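Local atomic coordinates of protein-glutamine deamidase Cif (Burkholderia pseudomallei, PDB entry 3EIR), a protein that deamidates a glutamine side chain of host NEDD8 to glutamate, shutting down cullin-RING ubiquitin ligases and arresting the host cell cycle. Residues N137-E142 / E213-L218; I156-R161 / K257-S262; F166-P171 / R178-I183. All blocks are in the same frame, centred on the assembly; numbering follows the deposited sequence.

Interaction 1: residues N137-E142 / E213-L218; sequences NTSFAE and ELNQLL
Phe140 lays its ring across the apolar flank of residues 213-218, where two leucines one helical turn apart receive it. Leu218 CD2 comes to 3.6 Å from Phe140 CD1 and also touches CG, while on the CD2/CE2 side of the ring Leu214 CB lies 3.9 Å from Phe140 CE2; both approach the ring obliquely. With CG anti to its own backbone N (chi1 -173°), the ring extends from the start of its helix toward the leucines. A large flat hydrocarbon suits this position, since one side chain can meet both leucines at once.

Beside this apolar contact, a side chain of one helix takes a backbone N-H of the other. Asn215 OD1 accepts from Ala141 N at 2.9 Å, with an N-H...O angle of 155°. The amide donor does not sit on a lone pair of that oxygen but stands 51° above its carbonyl plane. The small methyl of Ala141 fits tightly against the same amide, its CB 3.1 Å from Asn215 OD1.

One step further out, the helix start is fixed by a capping box. Ser139 OG accepts from Glu142 N at 3.0 Å, and in return Glu142 OE2 accepts from Ser139 N at 2.9 Å through its anti lone pair. Serine suits the N-cap because its short hydroxyl can turn back to the third residue of the helix. Beyond the leucines, Ile168 of strand 164-170 packs against Phe140, Leu214 and Leu218, so the aromatic wedge is part of the layer covering the sheet.

The first turn of a helix has amide N-H groups without intrahelical acceptors. Ser139 satisfies that of Glu142 from within the segment, whereas that of Ala141 is satisfied by Asn215, so the start of helix 140-144 is held partly by the partner helix.

Interaction 2: residues I156-R161 / K257-S262; sequences IVNDGR and KLRFAS
Val157 and Phe260 face each other as a non-hydrogen-bonded pair in two antiparallel strands, flanked by the hydrogen-bonded pairs Ile156-Ala261 and Asn158-Arg259. The backbone bonds include Ala261 N to Ile156 O at 3.0 Å, and Gly160 N to Lys257 O continues the pairing into the turn. Gly160, having no side chain, lets its backbone come up to Lys257 O.

Apolar contacts gather on the side of Val157 and Leu258: Val157 CG1 meets Leu258 CD1 at 3.8 Å, and Phe260 CB rests by Val157 CG2. On the reverse side the small Ala261 CB receives Ile156 CG2 at 4.0 Å.

Polar groups cluster at the turn end and on the Asn158-Arg259 face. Asp159 OD1 accepts from Arg161 N (2.9 Å), an Asx turn, and its carboxylate forms a salt bridge with Arg161 NH1. With the chain of Arg161 bent at chi2 (100°) and chi3, one guanidinium face covers Leu258 CD2, which sits 3.7 Å from its plane, toward the group's rim. Across the strands, one water accepts from both Asn158 ND2 (2.9 Å) and Arg259 NH2.

The buried Arg161 thus has a carboxylate to balance its charge and Leu217 O as a further acceptor, which probably favours its ionised form while its flat face serves as hydrophobic surface.

Interaction 3: residues F166-P171 / R178-I183; sequences FLIDLP and RTAYII
Leu167 and Ile183 pair at the end of the hairpin away from its connecting loop, exchanging two backbone hydrogen bonds, Leu167 N to Ile183 O at 2.9 Å and Ile183 N to Leu167 O at 3.0 Å. Asp169 and Tyr181 repeat the exchange two residues on. Between them lies the non-hydrogen-bonded pair Ile168-Ile182. Branched residues fit such extended backbone well: Ile168 CG2, anti to its backbone N, reaches Ala180 CB at 3.9 Å, while Ile182 CD1 meets Ile168 CG1. Leu170 CD2 closes on the same small Ala180 CB at 3.6 Å. The opposite side of the sheet carries Leu167 and Ile183, packed on helix 111-121, and Asp169, whose buried carboxylate is satisfied by Arg38 and Tyr265.

Toward the connecting loop the packing changes character. Pro171 CG meets the edge of the Tyr181 ring, 3.9 Å from CE2; lacking an N-H to donate, proline suits the place just after strand 164-170 ends. Thr179 OG1 meets Pro171 CD, the side chains crossing at about a right angle. Outermost is the exposed Arg178, whose NH2 gives a hydrogen bond to Pro171 O at 3.1 Å. The bond is tilted, the oxygen lying 31° out of the guanidinium plane; NH1, buried by the contact, has no partner in the model.

The arrangement is an antiparallel beta hairpin bordering the four-stranded sheet of a papain-like fold. His164 and Gln184, inferred active-site residues, flank the two segments and both lie near Phe166, consistent with the hairpin helping to place them near each other.

From the N terminus, the chain passes through 137-142 at the start of helix 140-144, then runs up strand 152-159 and back along strand 164-170. Interaction 3 closes the shortest loop, returning at 178-183 after a six-residue connection, and falls within the longer loops of the other two. Interaction 1 closes when helix 211-217 reaches the earlier helix; interaction 2, opened at 156-161 inside that loop, closes beyond it at 257-262, so these two cross. Interactions 2 and 3 build opposite borders of one sheet, joined by Val157 and Phe166, while interaction 1 covers it, touching Leu258 through Leu218 and Ala180 through Leu214.

Interaction 1: residues N137-E142 / E213-L218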
loop_
_atom_site.group_PDB
_atom_site.type_symbol
_atom_site.label_atom_id
_atom_site.label_comp_id
_atom_site.label_asym_id
_atom_site.label_seq_id
_atom_site.Cartn_x
_atom_site.Cartn_y
_atom_site.Cartn_z
ATOM N N ASN A 137 -15.167 8.956 -11.213
ATOM C CA ASN A 137 -16.625 8.924 -11.310
ATOM C C ASN A 137 -17.159 7.585 -11.808
ATOM O O ASN A 137 -18.112 7.525 -12.585
ATOM C CB ASN A 137 -17.166 10.096 -12.138
ATOM C CG ASN A 137 -17.447 11.325 -11.289
ATOM O OD1 ASN A 137 -16.883 12.397 -11.515
ATOM N ND2 ASN A 137 -18.313 11.170 -10.293
ATOM N N THR A 138 -16.526 6.512 -11.349
ATOM C CA THR A 138 -17.016 5.166 -11.603
ATOM C C THR A 138 -17.028 4.367 -10.301
ATOM O O THR A 138 -16.218 4.612 -9.405
ATOM C CB THR A 138 -16.156 4.437 -12.652
ATOM O OG1 THR A 138 -14.869 4.150 -12.101
ATOM C CG2 THR A 138 -15.983 5.297 -13.897
ATOM N N SER A 139 -17.952 3.420 -10.192
ATOM C CA SER A 139 -18.000 2.554 -9.024
ATOM C C SER A 139 -17.022 1.396 -9.181
ATOM O O SER A 139 -16.834 0.874 -10.274
ATOM C CB SER A 139 -19.410 2.008 -8.816
ATOM O OG SER A 139 -19.817 1.227 -9.925
ATOM N N PHE A 140 -16.397 1.008 -8.077
ATOM C CA PHE A 140 -15.574 -0.178 -8.041
ATOM C C PHE A 140 -16.254 -1.342 -8.773
ATOM O O PHE A 140 -15.647 -1.986 -9.628
ATOM C CB PHE A 140 -15.255 -0.545 -6.593
ATOM C CG PHE A 140 -14.266 -1.659 -6.462
ATOM C CD1 PHE A 140 -12.912 -1.420 -6.617
ATOM C CD2 PHE A 140 -14.690 -2.949 -6.199
ATOM C CE1 PHE A 140 -11.998 -2.443 -6.500
ATOM C CE2 PHE A 140 -13.775 -3.981 -6.088
ATOM C CZ PHE A 140 -12.430 -3.726 -6.237
ATOM N N ALA A 141 -17.515 -1.604 -8.453
ATOM C CA ALA A 141 -18.258 -2.649 -9.152
ATOM C C ALA A 141 -18.169 -2.446 -10.660
ATOM O O ALA A 141 -17.761 -3.346 -11.393
ATOM C CB ALA A 141 -19.708 -2.661 -8.710
ATOM N N GLU A 142 -18.562 -1.257 -11.108
ATOM C CA GLU A 142 -18.477 -0.875 -12.515
ATOM C C GLU A 142 -17.159 -1.299 -13.144
ATOM O O GLU A 142 -17.122 -2.068 -14.107
ATOM C CB GLU A 142 -18.598 0.645 -12.657
ATOM C CG GLU A 142 -19.943 1.149 -13.135
ATOM C CD GLU A 142 -19.892 2.616 -13.526
ATOM O OE1 GLU A 142 -20.353 2.958 -14.637
ATOM O OE2 GLU A 142 -19.373 3.424 -12.728
ATOM N N GLU A 213 -18.806 -5.441 -0.292
ATOM C CA GLU A 213 -18.405 -4.459 0.707
ATOM C C GLU A 213 -17.382 -3.490 0.123
ATOM O O GLU A 213 -17.336 -2.318 0.494
ATOM C CB GLU A 213 -17.823 -5.150 1.939
ATOM C CG GLU A 213 -18.788 -6.097 2.622
ATOM C CD GLU A 213 -18.249 -6.626 3.936
ATOM O OE1 GLU A 213 -17.022 -6.564 4.140
ATOM O OE2 GLU A 213 -19.051 -7.103 4.766
ATOM N N LEU A 214 -16.548 -3.972 -0.789
ATOM C CA LEU A 214 -15.606 -3.077 -1.449
ATOM C C LEU A 214 -16.366 -2.060 -2.302
ATOM O O LEU A 214 -16.056 -0.867 -2.278
ATOM C CB LEU A 214 -14.590 -3.864 -2.284
ATOM C CG LEU A 214 -13.152 -3.956 -1.762
ATOM C CD1 LEU A 214 -13.040 -3.695 -0.271
ATOM C CD2 LEU A 214 -12.528 -5.294 -2.125
ATOM N N ASN A 215 -17.376 -2.528 -3.034
ATOM C CA ASN A 215 -18.169 -1.641 -3.876
ATOM C C ASN A 215 -18.821 -0.545 -3.051
ATOM O O ASN A 215 -18.829 0.621 -3.449
ATOM C CB ASN A 215 -19.250 -2.406 -4.638
ATOM C CG ASN A 215 -19.981 -1.527 -5.639
ATOM O OD1 ASN A 215 -19.362 -0.731 -6.351
ATOM N ND2 ASN A 215 -21.302 -1.661 -5.697
ATOM N N GLN A 216 -19.365 -0.938 -1.904
ATOM C CA GLN A 216 -20.042 -0.029 -0.992
ATOM C C GLN A 216 -19.075 0.998 -0.434
ATOM O O GLN A 216 -19.351 2.198 -0.462
ATOM C CB GLN A 216 -20.686 -0.815 0.150
ATOM C CG GLN A 216 -21.767 -1.771 -0.306
ATOM C CD GLN A 216 -22.289 -2.636 0.820
ATOM O OE1 GLN A 216 -22.397 -2.187 1.961
ATOM N NE2 GLN A 216 -22.615 -3.887 0.506
ATOM N N LEU A 217 -17.945 0.523 0.077
ATOM C CA LEU A 217 -16.898 1.415 0.545
ATOM C C LEU A 217 -16.551 2.390 -0.565
ATOM O O LEU A 217 -16.704 3.600 -0.413
ATOM C CB LEU A 217 -15.646 0.624 0.932
ATOM C CG LEU A 217 -14.806 1.198 2.077
ATOM C CD1 LEU A 217 -13.423 0.586 2.104
ATOM C CD2 LEU A 217 -14.717 2.716 2.000
ATOM N N LEU A 218 -16.164 1.862 -1.706
ATOM C CA LEU A 218 -15.639 2.663 -2.782
ATOM C C LEU A 218 -16.744 3.131 -3.709
ATOM O O LEU A 218 -16.710 2.895 -4.895
ATOM C CB LEU A 218 -14.591 1.874 -3.569
ATOM C CG LEU A 218 -13.200 1.588 -3.019
ATOM C CD1 LEU A 218 -13.027 1.728 -1.572
ATOM C CD2 LEU A 218 -12.718 0.265 -3.448
#

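Interaction 2: residues I156-R161 / K257-S262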
loop_
_atom_site.group_PDB
_atom_site.type_symbol
_atom_site.label_atom_id
_atom_site.label_comp_id
_atom_site.label_asym_id
_atom_site.label_seq_id
_atom_site.Cartn_x
_atom_site.Cartn_y
_atom_site.Cartn_z
ATOM N N ILE A 156 -4.773 0.813 -6.814
ATOM C CA ILE A 156 -4.324 1.727 -5.790
ATOM C C ILE A 156 -5.497 2.669 -5.510
ATOM O O ILE A 156 -6.041 3.276 -6.431
ATOM C CB ILE A 156 -3.036 2.464 -6.201
ATOM C CG1 ILE A 156 -2.599 3.436 -5.100
ATOM C CG2 ILE A 156 -3.218 3.174 -7.535
ATOM C CD1 ILE A 156 -1.091 3.682 -5.053
ATOM N N VAL A 157 -5.926 2.728 -4.251
ATOM C CA VAL A 157 -7.051 3.574 -3.863
ATOM C C VAL A 157 -6.600 4.828 -3.116
ATOM O O VAL A 157 -5.866 4.750 -2.130
ATOM C CB VAL A 157 -8.079 2.822 -2.970
ATOM C CG1 VAL A 157 -9.298 3.711 -2.719
ATOM C CG2 VAL A 157 -8.513 1.522 -3.625
ATOM N N ASN A 158 -7.052 5.987 -3.584
ATOM C CA ASN A 158 -6.838 7.230 -2.853
ATOM C C ASN A 158 -8.170 7.684 -2.293
ATOM O O ASN A 158 -8.938 8.367 -2.970
ATOM C CB ASN A 158 -6.227 8.310 -3.752
ATOM C CG ASN A 158 -5.755 9.529 -2.969
ATOM O OD1 ASN A 158 -6.013 9.651 -1.769
ATOM N ND2 ASN A 158 -5.068 10.443 -3.649
ATOM N N ASP A 159 -8.457 7.261 -1.068
ATOM C CA ASP A 159 -9.742 7.538 -0.448
ATOM C C ASP A 159 -9.647 8.798 0.416
ATOM O O ASP A 159 -9.177 8.750 1.550
ATOM C CB ASP A 159 -10.201 6.342 0.380
ATOM C CG ASP A 159 -11.647 6.452 0.804
ATOM O OD1 ASP A 159 -12.091 7.582 1.093
ATOM O OD2 ASP A 159 -12.335 5.410 0.857
ATOM N N GLY A 160 -10.080 9.922 -0.145
ATOM C CA GLY A 160 -10.010 11.206 0.532
ATOM C C GLY A 160 -11.013 11.338 1.670
ATOM O O GLY A 160 -10.922 12.262 2.483
ATOM N N ARG A 161 -11.982 10.427 1.720
ATOM C CA ARG A 161 -12.941 10.413 2.814
ATOM C C ARG A 161 -12.247 9.917 4.071
ATOM O O ARG A 161 -12.355 10.531 5.129
ATOM C CB ARG A 161 -14.149 9.537 2.480
ATOM C CG ARG A 161 -14.834 9.935 1.189
ATOM C CD ARG A 161 -14.432 9.043 0.026
ATOM N NE ARG A 161 -15.580 8.293 -0.467
ATOM C CZ ARG A 161 -15.719 6.976 -0.393
ATOM N NH1 ARG A 161 -14.772 6.218 0.140
ATOM N NH2 ARG A 161 -16.819 6.416 -0.869
ATOM N N LYS A 257 -12.782 13.280 -1.566
ATOM C CA LYS A 257 -12.919 12.710 -2.896
ATOM C C LYS A 257 -12.414 11.264 -2.908
ATOM O O LYS A 257 -11.544 10.898 -2.122
ATOM C CB LYS A 257 -12.131 13.566 -3.895
ATOM C CG LYS A 257 -12.604 13.478 -5.339
ATOM C CD LYS A 257 -11.977 14.572 -6.200
ATOM C CE LYS A 257 -12.674 15.923 -6.015
ATOM N NZ LYS A 257 -12.376 16.569 -4.704
ATOM N N LEU A 258 -12.977 10.448 -3.793
ATOM C CA LEU A 258 -12.529 9.075 -3.982
ATOM C C LEU A 258 -11.905 8.918 -5.365
ATOM O O LEU A 258 -12.466 9.364 -6.369
ATOM C CB LEU A 258 -13.689 8.096 -3.811
ATOM C CG LEU A 258 -13.386 6.620 -4.081
ATOM C CD1 LEU A 258 -12.241 6.120 -3.215
ATOM C CD2 LEU A 258 -14.637 5.797 -3.851
ATOM N N ARG A 259 -10.735 8.294 -5.407
ATOM C CA ARG A 259 -10.014 8.088 -6.654
ATOM C C ARG A 259 -9.310 6.752 -6.569
ATOM O O ARG A 259 -8.747 6.420 -5.530
ATOM C CB ARG A 259 -8.979 9.200 -6.858
ATOM C CG ARG A 259 -9.569 10.537 -7.274
ATOM C CD ARG A 259 -8.651 11.695 -6.898
ATOM N NE ARG A 259 -7.251 11.413 -7.203
ATOM C CZ ARG A 259 -6.686 11.623 -8.389
ATOM N NH1 ARG A 259 -7.404 12.120 -9.393
ATOM N NH2 ARG A 259 -5.403 11.337 -8.574
ATOM N N PHE A 260 -9.351 5.975 -7.647
ATOM C CA PHE A 260 -8.581 4.738 -7.698
ATOM C C PHE A 260 -8.100 4.433 -9.114
ATOM O O PHE A 260 -8.653 4.924 -10.100
ATOM C CB PHE A 260 -9.375 3.556 -7.131
ATOM C CG PHE A 260 -10.672 3.298 -7.837
ATOM C CD1 PHE A 260 -10.699 2.615 -9.044
ATOM C CD2 PHE A 260 -11.873 3.726 -7.288
ATOM C CE1 PHE A 260 -11.898 2.369 -9.697
ATOM C CE2 PHE A 260 -13.073 3.484 -7.937
ATOM C CZ PHE A 260 -13.084 2.803 -9.143
ATOM N N ALA A 261 -7.059 3.622 -9.201
ATOM C CA ALA A 261 -6.503 3.240 -10.490
ATOM C C ALA A 261 -6.127 1.773 -10.434
ATOM O O ALA A 261 -5.434 1.350 -9.515
ATOM C CB ALA A 261 -5.276 4.079 -10.795
ATOM N N SER A 262 -6.598 0.997 -11.402
ATOM C CA SER A 262 -6.207 -0.405 -11.504
ATOM C C SER A 262 -5.090 -0.566 -12.526
ATOM O O SER A 262 -4.955 0.242 -13.458
ATOM C CB SER A 262 -7.389 -1.280 -11.904
ATOM O OG SER A 262 -7.708 -1.083 -13.267
HETATM O O HOH W 1 -4.127 9.548 -6.266
#

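Interaction 3: residues F166-P171 / R178-I183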
loop_
_atom_site.group_PDB
_atom_site.type_symbol
_atom_site.label_atom_id
_atom_site.label_comp_id
_atom_site.label_asym_id
_atom_site.label_seq_id
_atom_site.Cartn_x
_atom_site.Cartn_y
_atom_site.Cartn_z
ATOM N N PHE A 166 -4.519 2.767 0.020
ATOM C CA PHE A 166 -4.233 1.357 0.234
ATOM C C PHE A 166 -4.394 0.648 -1.099
ATOM O O PHE A 166 -4.820 1.258 -2.077
ATOM C CB PHE A 166 -5.192 0.757 1.257
ATOM C CG PHE A 166 -6.638 0.941 0.903
ATOM C CD1 PHE A 166 -7.342 -0.062 0.272
ATOM C CD2 PHE A 166 -7.293 2.136 1.194
ATOM C CE1 PHE A 166 -8.684 0.111 -0.055
ATOM C CE2 PHE A 166 -8.626 2.314 0.869
ATOM C CZ PHE A 166 -9.326 1.299 0.247
ATOM N N LEU A 167 -4.082 -0.642 -1.125
ATOM C CA LEU A 167 -4.150 -1.416 -2.358
ATOM C C LEU A 167 -5.207 -2.488 -2.257
ATOM O O LEU A 167 -5.366 -3.103 -1.214
ATOM C CB LEU A 167 -2.813 -2.082 -2.627
ATOM C CG LEU A 167 -1.629 -1.134 -2.666
ATOM C CD1 LEU A 167 -0.374 -1.928 -2.991
ATOM C CD2 LEU A 167 -1.883 -0.060 -3.714
ATOM N N ILE A 168 -5.937 -2.704 -3.344
ATOM C CA ILE A 168 -6.763 -3.895 -3.468
ATOM C C ILE A 168 -6.098 -4.825 -4.485
ATOM O O ILE A 168 -5.907 -4.449 -5.638
ATOM C CB ILE A 168 -8.181 -3.554 -3.930
ATOM C CG1 ILE A 168 -8.806 -2.519 -3.002
ATOM C CG2 ILE A 168 -9.050 -4.794 -3.964
ATOM C CD1 ILE A 168 -10.225 -2.202 -3.368
ATOM N N ASP A 169 -5.713 -6.018 -4.048
ATOM C CA ASP A 169 -5.119 -7.014 -4.946
ATOM C C ASP A 169 -6.218 -7.893 -5.535
ATOM O O ASP A 169 -7.030 -8.436 -4.795
ATOM C CB ASP A 169 -4.125 -7.882 -4.177
ATOM C CG ASP A 169 -3.224 -8.693 -5.093
ATOM O OD1 ASP A 169 -3.492 -8.733 -6.313
ATOM O OD2 ASP A 169 -2.244 -9.289 -4.587
ATOM N N LEU A 170 -6.257 -8.024 -6.857
ATOM C CA LEU A 170 -7.242 -8.893 -7.511
ATOM C C LEU A 170 -6.599 -9.992 -8.391
ATOM O O LEU A 170 -6.591 -9.894 -9.622
ATOM C CB LEU A 170 -8.236 -8.065 -8.331
ATOM C CG LEU A 170 -9.013 -6.940 -7.630
ATOM C CD1 LEU A 170 -9.508 -5.913 -8.637
ATOM C CD2 LEU A 170 -10.180 -7.488 -6.825
ATOM N N PRO A 171 -6.077 -11.058 -7.759
ATOM C CA PRO A 171 -5.512 -12.195 -8.494
ATOM C C PRO A 171 -6.427 -12.697 -9.605
ATOM O O PRO A 171 -7.648 -12.572 -9.509
ATOM C CB PRO A 171 -5.387 -13.276 -7.418
ATOM C CG PRO A 171 -5.170 -12.525 -6.168
ATOM C CD PRO A 171 -5.992 -11.253 -6.300
ATOM N N ARG A 178 -14.472 -14.543 -7.592
ATOM C CA ARG A 178 -13.399 -13.553 -7.656
ATOM C C ARG A 178 -12.914 -13.140 -6.264
ATOM O O ARG A 178 -13.708 -12.967 -5.342
ATOM C CB ARG A 178 -13.836 -12.322 -8.457
ATOM C CG ARG A 178 -12.668 -11.490 -8.947
ATOM C CD ARG A 178 -13.043 -10.568 -10.102
ATOM N NE ARG A 178 -11.940 -10.302 -11.033
ATOM C CZ ARG A 178 -10.641 -10.430 -10.755
ATOM N NH1 ARG A 178 -9.734 -10.163 -11.695
ATOM N NH2 ARG A 178 -10.234 -10.811 -9.545
ATOM N N THR A 179 -11.602 -12.981 -6.127
ATOM C CA THR A 179 -10.991 -12.700 -4.834
ATOM C C THR A 179 -10.337 -11.321 -4.791
ATOM O O THR A 179 -9.686 -10.897 -5.747
ATOM C CB THR A 179 -9.916 -13.749 -4.486
ATOM O OG1 THR A 179 -8.769 -13.555 -5.323
ATOM C CG2 THR A 179 -10.447 -15.157 -4.703
ATOM N N ALA A 180 -10.524 -10.631 -3.671
ATOM C CA ALA A 180 -9.836 -9.379 -3.393
ATOM C C ALA A 180 -9.109 -9.487 -2.053
ATOM O O ALA A 180 -9.598 -10.125 -1.120
ATOM C CB ALA A 180 -10.840 -8.215 -3.371
ATOM N N TYR A 181 -7.936 -8.874 -1.965
ATOM C CA TYR A 181 -7.181 -8.824 -0.719
ATOM C C TYR A 181 -6.741 -7.383 -0.491
ATOM O O TYR A 181 -6.576 -6.628 -1.451
ATOM C CB TYR A 181 -5.939 -9.710 -0.795
ATOM C CG TYR A 181 -6.201 -11.188 -1.018
ATOM C CD1 TYR A 181 -6.477 -12.039 0.047
ATOM C CD2 TYR A 181 -6.142 -11.737 -2.293
ATOM C CE1 TYR A 181 -6.699 -13.396 -0.156
ATOM C CE2 TYR A 181 -6.358 -13.094 -2.508
ATOM C CZ TYR A 181 -6.640 -13.914 -1.441
ATOM O OH TYR A 181 -6.855 -15.255 -1.664
ATOM N N ILE A 182 -6.528 -7.007 0.768
ATOM C CA ILE A 182 -6.070 -5.658 1.092
ATOM C C ILE A 182 -4.585 -5.632 1.438
ATOM O O ILE A 182 -4.082 -6.524 2.126
ATOM C CB ILE A 182 -6.852 -5.063 2.284
ATOM C CG1 ILE A 182 -8.345 -5.002 1.973
ATOM C CG2 ILE A 182 -6.339 -3.666 2.617
ATOM C CD1 ILE A 182 -8.680 -3.995 0.908
ATOM N N ILE A 183 -3.884 -4.614 0.952
ATOM C CA ILE A 183 -2.527 -4.328 1.412
ATOM C C ILE A 183 -2.452 -2.861 1.846
ATOM O O ILE A 183 -2.864 -1.985 1.105
ATOM C CB ILE A 183 -1.472 -4.610 0.338
ATOM C CG1 ILE A 183 -1.513 -6.082 -0.074
ATOM C CG2 ILE A 183 -0.102 -4.285 0.872
ATOM C CD1 ILE A 183 -0.669 -6.392 -1.277
#